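Local coordinates for protein beta-lactamase Mb2281c (PDB 3I7J) that probably hydrolyses beta-lactams or related amides and esters through an active-site serine, at residues L82-D87 with R97-Y102; L76-G81 with N198-G203; V41-V46 with F224-Q229. All coordinates share one frame; numbering follows the deposited sequence.

Contact 1: L82-D87 with R97-Y102; sequences LAMHSD and RMYSNY
The ring of Tyr102 lays one face over the peptide that joins Ser86 to Asp87, with Asp87 N 3.6 Å above the plane near the ring centre and Ser86 C over the rim. CG of Tyr102 is anti to its backbone N (chi1 -171°), which carries it off the start of the helix toward 82-87. Asp87 CB comes to 3.3 Å from Tyr102 CE1, while Leu82 meets the ring at its edge, in plane, Leu82 CG 3.9 Å from Tyr102 CD1. A broad flat ring can cover the peptide with its face and meet Leu82 at its edge.

Polar grip comes next to it. Met84 O accepts two helix-start amides, Asn101 N at 2.9 Å, lying in the carbonyl plane, and Tyr102 N at 3.2 Å, in a nearly straight bond (N-H...O 167°) but rising above that plane. Ser100, the N-cap, gives its hydroxyl proton to Ala83 O (OG to O 2.6 Å) while OG also takes Gly103 N; a short hydroxyl side chain can do both jobs at once. Met84, a selenomethionine bent at chi2 and chi3, brings SE to 5.1 Å from the Tyr99 ring centroid, an oblique Met-aromatic contact, and packs CE at the ring edge. The hydroxyl of Tyr99 is hydrogen-bonded to Lys43 and Ser40. This tyrosine stands just before the N-cap of helix 101-115, a placing consistent with the YxN motif, the second active-site motif of SxxK hydrolases.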
loop_
_atom_site.group_PDB
_atom_site.type_symbol
_atom_site.label_atom_id
_atom_site.label_comp_id
_atom_site.label_asym_id
_atom_site.label_seq_id
_atom_site.Cartn_x
_atom_site.Cartn_y
_atom_site.Cartn_z
ATOM N N LEU A 82 15.069 -11.511 2.280
ATOM C CA LEU A 82 15.650 -10.968 1.066
ATOM C C LEU A 82 16.103 -9.522 1.258
ATOM O O LEU A 82 15.524 -8.767 2.042
ATOM C CB LEU A 82 14.610 -11.054 -0.049
ATOM C CG LEU A 82 14.943 -11.566 -1.448
ATOM C CD1 LEU A 82 16.023 -12.638 -1.443
ATOM C CD2 LEU A 82 13.653 -12.099 -2.031
ATOM N N ALA A 83 17.145 -9.147 0.529
ATOM C CA ALA A 83 17.690 -7.808 0.603
ATOM C C ALA A 83 16.694 -6.797 0.061
ATOM O O ALA A 83 15.702 -7.151 -0.581
ATOM C CB ALA A 83 18.994 -7.725 -0.192
HETATM N N MSE A 84 16.992 -5.528 0.303
HETATM C CA MSE A 84 16.142 -4.434 -0.134
HETATM C C MSE A 84 16.029 -4.273 -1.646
HETATM O O MSE A 84 14.927 -4.122 -2.171
HETATM C CB MSE A 84 16.656 -3.127 0.465
HETATM C CG MSE A 84 16.057 -1.890 -0.177
HETATM SE SE MSE A 84 14.179 -1.682 0.220
HETATM C CE MSE A 84 14.408 -0.514 1.786
ATOM N N HIS A 85 17.167 -4.308 -2.336
ATOM C CA HIS A 85 17.193 -4.099 -3.778
ATOM C C HIS A 85 17.604 -5.270 -4.663
ATOM O O HIS A 85 17.281 -5.283 -5.848
ATOM C CB HIS A 85 18.107 -2.909 -4.099
ATOM C CG HIS A 85 17.727 -1.644 -3.401
ATOM N ND1 HIS A 85 16.584 -0.936 -3.709
ATOM C CD2 HIS A 85 18.334 -0.965 -2.399
ATOM C CE1 HIS A 85 16.504 0.124 -2.924
ATOM N NE2 HIS A 85 17.552 0.130 -2.121
ATOM N N SER A 86 18.314 -6.245 -4.110
ATOM C CA SER A 86 18.755 -7.371 -4.922
ATOM C C SER A 86 18.407 -8.727 -4.338
ATOM O O SER A 86 17.953 -8.842 -3.197
ATOM C CB SER A 86 20.271 -7.305 -5.141
ATOM O OG SER A 86 20.955 -7.460 -3.906
ATOM N N ASP A 87 18.657 -9.753 -5.146
ATOM C CA ASP A 87 18.407 -11.143 -4.791
ATOM C C ASP A 87 19.455 -11.635 -3.801
ATOM O O ASP A 87 20.027 -12.715 -3.959
ATOM C CB ASP A 87 18.440 -12.002 -6.062
ATOM C CG ASP A 87 18.134 -13.462 -5.796
ATOM O OD1 ASP A 87 17.602 -13.774 -4.706
ATOM O OD2 ASP A 87 18.411 -14.298 -6.687
ATOM N N ARG A 97 11.950 -8.785 9.835
ATOM C CA ARG A 97 11.062 -7.998 9.021
ATOM C C ARG A 97 11.871 -6.895 8.382
ATOM O O ARG A 97 12.293 -5.961 9.062
ATOM C CB ARG A 97 9.960 -7.381 9.875
ATOM C CG ARG A 97 9.109 -6.348 9.157
ATOM C CD ARG A 97 7.647 -6.493 9.569
ATOM N NE ARG A 97 6.982 -7.524 8.806
ATOM C CZ ARG A 97 5.944 -8.240 9.229
ATOM N NH1 ARG A 97 5.422 -8.057 10.435
ATOM N NH2 ARG A 97 5.429 -9.150 8.420
HETATM N N MSE A 98 12.133 -7.006 7.089
HETATM C CA MSE A 98 12.845 -5.930 6.430
HETATM C C MSE A 98 12.209 -5.599 5.093
HETATM O O MSE A 98 12.107 -6.432 4.189
HETATM C CB MSE A 98 14.345 -6.234 6.308
HETATM C CG MSE A 98 14.781 -7.318 5.367
HETATM SE SE MSE A 98 16.761 -7.546 5.452
HETATM C CE MSE A 98 16.808 -8.850 6.899
ATOM N N TYR A 99 11.736 -4.365 5.016
ATOM C CA TYR A 99 11.076 -3.847 3.831
ATOM C C TYR A 99 11.926 -4.175 2.616
ATOM O O TYR A 99 13.134 -3.978 2.643
ATOM C CB TYR A 99 10.916 -2.337 3.965
ATOM C CG TYR A 99 10.114 -1.709 2.857
ATOM C CD1 TYR A 99 8.758 -1.998 2.708
ATOM C CD2 TYR A 99 10.702 -0.808 1.971
ATOM C CE1 TYR A 99 8.005 -1.397 1.704
ATOM C CE2 TYR A 99 9.956 -0.200 0.963
ATOM C CZ TYR A 99 8.613 -0.497 0.838
ATOM O OH TYR A 99 7.873 0.115 -0.143
ATOM N N SER A 100 11.307 -4.684 1.553
ATOM C CA SER A 100 12.069 -5.034 0.359
ATOM C C SER A 100 11.356 -4.816 -0.966
ATOM O O SER A 100 10.210 -5.239 -1.148
ATOM C CB SER A 100 12.514 -6.497 0.435
ATOM O OG SER A 100 13.152 -6.891 -0.767
ATOM N N ASN A 101 12.039 -4.141 -1.889
ATOM C CA ASN A 101 11.496 -3.920 -3.225
ATOM C C ASN A 101 11.666 -5.216 -4.012
ATOM O O ASN A 101 10.734 -5.665 -4.671
ATOM C CB ASN A 101 12.258 -2.823 -3.971
ATOM C CG ASN A 101 11.849 -1.415 -3.553
ATOM O OD1 ASN A 101 12.490 -0.449 -3.948
ATOM N ND2 ASN A 101 10.781 -1.296 -2.767
ATOM N N TYR A 102 12.855 -5.816 -3.938
ATOM C CA TYR A 102 13.113 -7.039 -4.683
ATOM C C TYR A 102 12.182 -8.165 -4.243
ATOM O O TYR A 102 11.868 -9.058 -5.032
ATOM C CB TYR A 102 14.586 -7.458 -4.554
ATOM C CG TYR A 102 14.965 -8.603 -5.472
ATOM C CD1 TYR A 102 15.031 -9.908 -4.993
ATOM C CD2 TYR A 102 15.170 -8.391 -6.839
ATOM C CE1 TYR A 102 15.282 -10.977 -5.848
ATOM C CE2 TYR A 102 15.424 -9.459 -7.707
ATOM C CZ TYR A 102 15.474 -10.748 -7.203
ATOM O OH TYR A 102 15.696 -11.816 -8.047
HETATM O O HOH W 1 12.956 -8.945 3.273
#

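Contact 2: L76-G81 with N198-G203; sequences LAHTSG and NDWGLG
His78 and Trp200 carry the aromatic part of this contact. The imidazole turns its edge to the face of the indole in a T-shaped pair, the His78 ring and the five-membered ring of Trp200 having centroids 4.5 Å apart and planes at 81°. His78 CD2 does the touching, 3.3 Å from Trp200 NE1 and displaced toward the rim of the indole. His78 has positive phi (61°), as the residue that leaves helix 72-76 through a Schellman motif, and its CG stands anti to the carbonyl carbon (chi1 -56°).

Polar linkage runs through one water. Trp200 NE1 donates to it at 2.8 Å, the water donates to Gly203 O at 2.7 Å, and His78 NE2 lies 2.9 Å from it, at the edge of the imidazole and in its plane. The water thus links both rings to the Gly203 carbonyl.

Backbone and apolar packing complete the contact. Gly203 CA approaches Leu76 O at 3.2 Å and Ala77 CA approaches Gly201 O at 3.6 Å, both as CA-H...O contacts. Leu202 is at the centre of an inverse gamma turn, and Leu202 CD2 lies 4.2 Å from Leu76 CD1. Glycine suits position 203, where phi is positive and a side chain would press on Leu202 O and come close to Leu76 CD2; small Ala77 lets the Gly201 carbonyl come near. Phe104 lies nearly parallel to the His78 ring, and Tyr99 meets both His78 and Trp200. With its bridging water, this cluster of buried aromatics lies beside the Ser40-Lys43-Tyr99 group, the probable active site of this beta-lactamase fold.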
loop_
_atom_site.group_PDB
_atom_site.type_symbol
_atom_site.label_atom_id
_atom_site.label_comp_id
_atom_site.label_asym_id
_atom_site.label_seq_id
_atom_site.Cartn_x
_atom_site.Cartn_y
_atom_site.Cartn_z
ATOM N N LEU A 76 5.010 -10.997 0.565
ATOM C CA LEU A 76 3.996 -9.970 0.792
ATOM C C LEU A 76 4.197 -9.207 2.098
ATOM O O LEU A 76 3.936 -8.001 2.170
ATOM C CB LEU A 76 2.606 -10.616 0.794
ATOM C CG LEU A 76 2.035 -11.022 -0.572
ATOM C CD1 LEU A 76 0.861 -11.983 -0.413
ATOM C CD2 LEU A 76 1.606 -9.767 -1.306
ATOM N N ALA A 77 4.665 -9.915 3.123
ATOM C CA ALA A 77 4.874 -9.335 4.445
ATOM C C ALA A 77 6.308 -8.875 4.727
ATOM O O ALA A 77 6.615 -8.458 5.843
ATOM C CB ALA A 77 4.435 -10.334 5.519
ATOM N N HIS A 78 7.176 -8.952 3.724
ATOM C CA HIS A 78 8.566 -8.532 3.873
ATOM C C HIS A 78 9.319 -9.324 4.941
ATOM O O HIS A 78 10.044 -8.751 5.757
ATOM C CB HIS A 78 8.638 -7.032 4.200
ATOM C CG HIS A 78 7.948 -6.167 3.194
ATOM N ND1 HIS A 78 8.431 -5.984 1.916
ATOM C CD2 HIS A 78 6.777 -5.490 3.254
ATOM C CE1 HIS A 78 7.586 -5.234 1.231
ATOM N NE2 HIS A 78 6.574 -4.922 2.020
ATOM N N THR A 79 9.146 -10.642 4.947
ATOM C CA THR A 79 9.854 -11.476 5.909
ATOM C C THR A 79 10.649 -12.584 5.216
ATOM O O THR A 79 11.093 -13.525 5.866
ATOM C CB THR A 79 8.888 -12.137 6.937
ATOM O OG1 THR A 79 7.998 -13.035 6.260
ATOM C CG2 THR A 79 8.077 -11.082 7.674
ATOM N N SER A 80 10.853 -12.463 3.907
ATOM C CA SER A 80 11.586 -13.485 3.158
ATOM C C SER A 80 13.086 -13.525 3.466
ATOM O O SER A 80 13.763 -14.476 3.080
ATOM C CB SER A 80 11.399 -13.281 1.652
ATOM O OG SER A 80 12.067 -12.105 1.223
ATOM N N GLY A 81 13.597 -12.506 4.156
ATOM C CA GLY A 81 15.012 -12.459 4.482
ATOM C C GLY A 81 15.800 -11.902 3.315
ATOM O O GLY A 81 17.030 -11.818 3.341
ATOM N N ASN A 198 7.286 -3.635 13.876
ATOM C CA ASN A 198 7.050 -3.005 12.578
ATOM C C ASN A 198 6.065 -3.908 11.838
ATOM O O ASN A 198 6.423 -4.603 10.900
ATOM C CB ASN A 198 8.364 -2.861 11.792
ATOM C CG ASN A 198 8.214 -1.970 10.565
ATOM O OD1 ASN A 198 7.302 -1.155 10.493
ATOM N ND2 ASN A 198 9.116 -2.113 9.609
ATOM N N ASP A 199 4.815 -3.880 12.285
ATOM C CA ASP A 199 3.749 -4.709 11.724
ATOM C C ASP A 199 3.442 -4.499 10.254
ATOM O O ASP A 199 3.408 -3.371 9.754
ATOM C CB ASP A 199 2.466 -4.500 12.518
ATOM C CG ASP A 199 2.535 -5.104 13.904
ATOM O OD1 ASP A 199 3.561 -5.754 14.218
ATOM O OD2 ASP A 199 1.558 -4.928 14.665
ATOM N N TRP A 200 3.196 -5.606 9.567
ATOM C CA TRP A 200 2.858 -5.567 8.159
ATOM C C TRP A 200 1.800 -6.636 7.883
ATOM O O TRP A 200 1.770 -7.681 8.539
ATOM C CB TRP A 200 4.114 -5.811 7.315
ATOM C CG TRP A 200 4.243 -4.887 6.131
ATOM C CD1 TRP A 200 3.603 -4.998 4.931
ATOM C CD2 TRP A 200 5.026 -3.686 6.060
ATOM N NE1 TRP A 200 3.935 -3.941 4.115
ATOM C CE2 TRP A 200 4.807 -3.120 4.783
ATOM C CE3 TRP A 200 5.892 -3.032 6.952
ATOM C CZ2 TRP A 200 5.421 -1.926 4.374
ATOM C CZ3 TRP A 200 6.502 -1.844 6.543
ATOM C CH2 TRP A 200 6.260 -1.305 5.264
ATOM N N GLY A 201 0.927 -6.360 6.924
ATOM C CA GLY A 201 -0.108 -7.312 6.565
ATOM C C GLY A 201 0.351 -8.031 5.314
ATOM O O GLY A 201 1.549 -8.270 5.155
ATOM N N LEU A 202 -0.580 -8.379 4.429
ATOM C CA LEU A 202 -0.217 -9.058 3.189
ATOM C C LEU A 202 0.013 -8.041 2.080
ATOM O O LEU A 202 -0.767 -7.956 1.130
ATOM C CB LEU A 202 -1.314 -10.042 2.762
ATOM C CG LEU A 202 -1.525 -11.299 3.608
ATOM C CD1 LEU A 202 -2.720 -12.079 3.062
ATOM C CD2 LEU A 202 -0.275 -12.155 3.576
ATOM N N GLY A 203 1.081 -7.261 2.204
ATOM C CA GLY A 203 1.386 -6.273 1.186
ATOM C C GLY A 203 1.004 -4.871 1.618
ATOM O O GLY A 203 1.453 -3.887 1.034
HETATM O O HOH W 2 4.145 -3.430 1.333
#

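Contact 3: V41-V46 with F224-Q229; sequences VTKPLV and FGHFGQ
Helix 42-46 passes over strand 224-228 with the two axes 8.0 Å apart at closest and 136° between their directions, so that Pro44 and Lys43 face His226 while Val41 lies by Gly228.

The imidazole of His226 takes Lys43 CB over one face, a CH-pi contact with CB 4.0 Å from the ring centroid, and Lys43 CD runs on to 3.6 Å from His226 NE2. Pro44 crosses the histidine at about a right angle, CG 3.4 Å from His226 CB; its compact ring fits the first turn of a helix, where the missing N-H costs little. Val41 sets CG2 3.6 Å from Gly228 N; a side chain on residue 228 would point at Val41 N, and glycine avoids this.

His226 ND1 donates to Phe227 O at 3.2 Å, nearly straight (170°) and in the ring plane, which fixes the ring's rotation. The helix and strand thus meet mainly through carbon: the lysine's aliphatic stem covers the imidazole, while its amine bonds Tyr99 OH and Gly146 O, and Ser40 OG weakly. This is consistent with the SxxK motif facing strand 224-228, next to the outermost strand 205-206, across the probable active site.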
loop_
_atom_site.group_PDB
_atom_site.type_symbol
_atom_site.label_atom_id
_atom_site.label_comp_id
_atom_site.label_asym_id
_atom_site.label_seq_id
_atom_site.Cartn_x
_atom_site.Cartn_y
_atom_site.Cartn_z
ATOM N N VAL A 41 3.632 3.367 -3.223
ATOM C CA VAL A 41 2.190 3.284 -3.078
ATOM C C VAL A 41 1.764 2.245 -4.119
ATOM O O VAL A 41 0.594 1.862 -4.215
ATOM C CB VAL A 41 1.507 4.656 -3.332
ATOM C CG1 VAL A 41 -0.015 4.517 -3.283
ATOM C CG2 VAL A 41 1.960 5.655 -2.255
ATOM N N THR A 42 2.741 1.790 -4.899
ATOM C CA THR A 42 2.520 0.767 -5.909
ATOM C C THR A 42 2.237 -0.553 -5.204
ATOM O O THR A 42 1.393 -1.332 -5.637
ATOM C CB THR A 42 3.781 0.541 -6.795
ATOM O OG1 THR A 42 4.015 1.691 -7.614
ATOM C CG2 THR A 42 3.604 -0.697 -7.689
ATOM N N LYS A 43 2.943 -0.793 -4.106
ATOM C CA LYS A 43 2.811 -2.047 -3.374
ATOM C C LYS A 43 1.402 -2.521 -3.049
ATOM O O LYS A 43 1.087 -3.680 -3.262
ATOM C CB LYS A 43 3.691 -2.000 -2.115
ATOM C CG LYS A 43 5.189 -2.006 -2.461
ATOM C CD LYS A 43 6.093 -2.402 -1.291
ATOM C CE LYS A 43 7.548 -2.564 -1.750
ATOM N NZ LYS A 43 8.160 -1.281 -2.246
ATOM N N PRO A 44 0.531 -1.635 -2.546
ATOM C CA PRO A 44 -0.830 -2.088 -2.232
ATOM C C PRO A 44 -1.547 -2.627 -3.475
ATOM O O PRO A 44 -2.358 -3.555 -3.387
ATOM C CB PRO A 44 -1.494 -0.829 -1.666
ATOM C CG PRO A 44 -0.332 -0.087 -1.057
ATOM C CD PRO A 44 0.730 -0.237 -2.130
ATOM N N LEU A 45 -1.238 -2.051 -4.634
ATOM C CA LEU A 45 -1.861 -2.489 -5.882
ATOM C C LEU A 45 -1.362 -3.885 -6.247
ATOM O O LEU A 45 -2.149 -4.770 -6.597
ATOM C CB LEU A 45 -1.542 -1.505 -7.017
ATOM C CG LEU A 45 -2.048 -0.066 -6.870
ATOM C CD1 LEU A 45 -1.571 0.757 -8.058
ATOM C CD2 LEU A 45 -3.578 -0.047 -6.808
ATOM N N VAL A 46 -0.050 -4.082 -6.165
ATOM C CA VAL A 46 0.542 -5.372 -6.486
ATOM C C VAL A 46 0.090 -6.406 -5.463
ATOM O O VAL A 46 -0.197 -7.554 -5.816
ATOM C CB VAL A 46 2.092 -5.284 -6.498
ATOM C CG1 VAL A 46 2.702 -6.667 -6.689
ATOM C CG2 VAL A 46 2.544 -4.356 -7.618
ATOM N N PHE A 224 -4.274 0.707 7.880
ATOM C CA PHE A 224 -3.325 0.050 6.979
ATOM C C PHE A 224 -3.258 0.823 5.660
ATOM O O PHE A 224 -4.151 1.614 5.361
ATOM C CB PHE A 224 -3.753 -1.408 6.728
ATOM C CG PHE A 224 -5.072 -1.545 6.007
ATOM C CD1 PHE A 224 -5.128 -1.531 4.612
ATOM C CD2 PHE A 224 -6.261 -1.674 6.724
ATOM C CE1 PHE A 224 -6.349 -1.645 3.945
ATOM C CE2 PHE A 224 -7.492 -1.788 6.070
ATOM C CZ PHE A 224 -7.534 -1.774 4.677
ATOM N N GLY A 225 -2.202 0.590 4.882
ATOM C CA GLY A 225 -2.039 1.281 3.617
ATOM C C GLY A 225 -0.579 1.331 3.207
ATOM O O GLY A 225 0.129 0.330 3.309
ATOM N N HIS A 226 -0.111 2.492 2.763
ATOM C CA HIS A 226 1.275 2.604 2.333
ATOM C C HIS A 226 1.578 4.033 1.906
ATOM O O HIS A 226 0.676 4.769 1.505
ATOM C CB HIS A 226 1.498 1.673 1.130
ATOM C CG HIS A 226 2.751 0.852 1.202
ATOM N ND1 HIS A 226 4.008 1.402 1.094
ATOM C CD2 HIS A 226 2.936 -0.485 1.326
ATOM C CE1 HIS A 226 4.915 0.442 1.146
ATOM N NE2 HIS A 226 4.291 -0.713 1.286
ATOM N N PHE A 227 2.839 4.444 2.017
ATOM C CA PHE A 227 3.220 5.767 1.530
ATOM C C PHE A 227 4.379 5.501 0.587
ATOM O O PHE A 227 4.893 4.381 0.539
ATOM C CB PHE A 227 3.604 6.738 2.667
ATOM C CG PHE A 227 5.000 6.571 3.199
ATOM C CD1 PHE A 227 5.294 5.573 4.121
ATOM C CD2 PHE A 227 6.017 7.439 2.801
ATOM C CE1 PHE A 227 6.579 5.439 4.647
ATOM C CE2 PHE A 227 7.305 7.319 3.318
ATOM C CZ PHE A 227 7.588 6.314 4.244
ATOM N N GLY A 228 4.754 6.500 -0.198
ATOM C CA GLY A 228 5.846 6.322 -1.141
ATOM C C GLY A 228 6.812 7.484 -1.087
ATOM O O GLY A 228 6.448 8.573 -0.640
ATOM N N GLN A 229 8.039 7.255 -1.543
ATOM C CA GLN A 229 9.069 8.288 -1.536
ATOM C C GLN A 229 8.785 9.396 -2.542
ATOM O O GLN A 229 9.485 10.409 -2.564
ATOM C CB GLN A 229 10.444 7.674 -1.831
ATOM C CG GLN A 229 10.976 6.728 -0.749
ATOM C CD GLN A 229 11.231 7.427 0.580
ATOM O OE1 GLN A 229 11.899 8.464 0.631
ATOM N NE2 GLN A 229 10.714 6.855 1.661
#

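In the fold
The three contacts all border the probable catalytic group. Contact 3 lies about 2 Å from the centre of the chain, centre to centre, and supplies Lys43; contact 1, its centre about 15 Å away, supplies Tyr99, whose OH is 2.5 Å from Lys43 NZ. Contact 2 sits about 11 Å from contact 1 and 13 Å from contact 3, again between centres. It is joined to contact 1 by the backbone, Met98 N to His78 O at 3.0 Å, and by Arg97 NH2 to Ala77 O. Toward contact 3 it packs instead, Trp200 CZ2 lying 3.5 Å from His226 NE2. Tyr99, His78, Trp200 and His226 therefore form a continuous aromatic lining next to the Ser40-Lys43 pair.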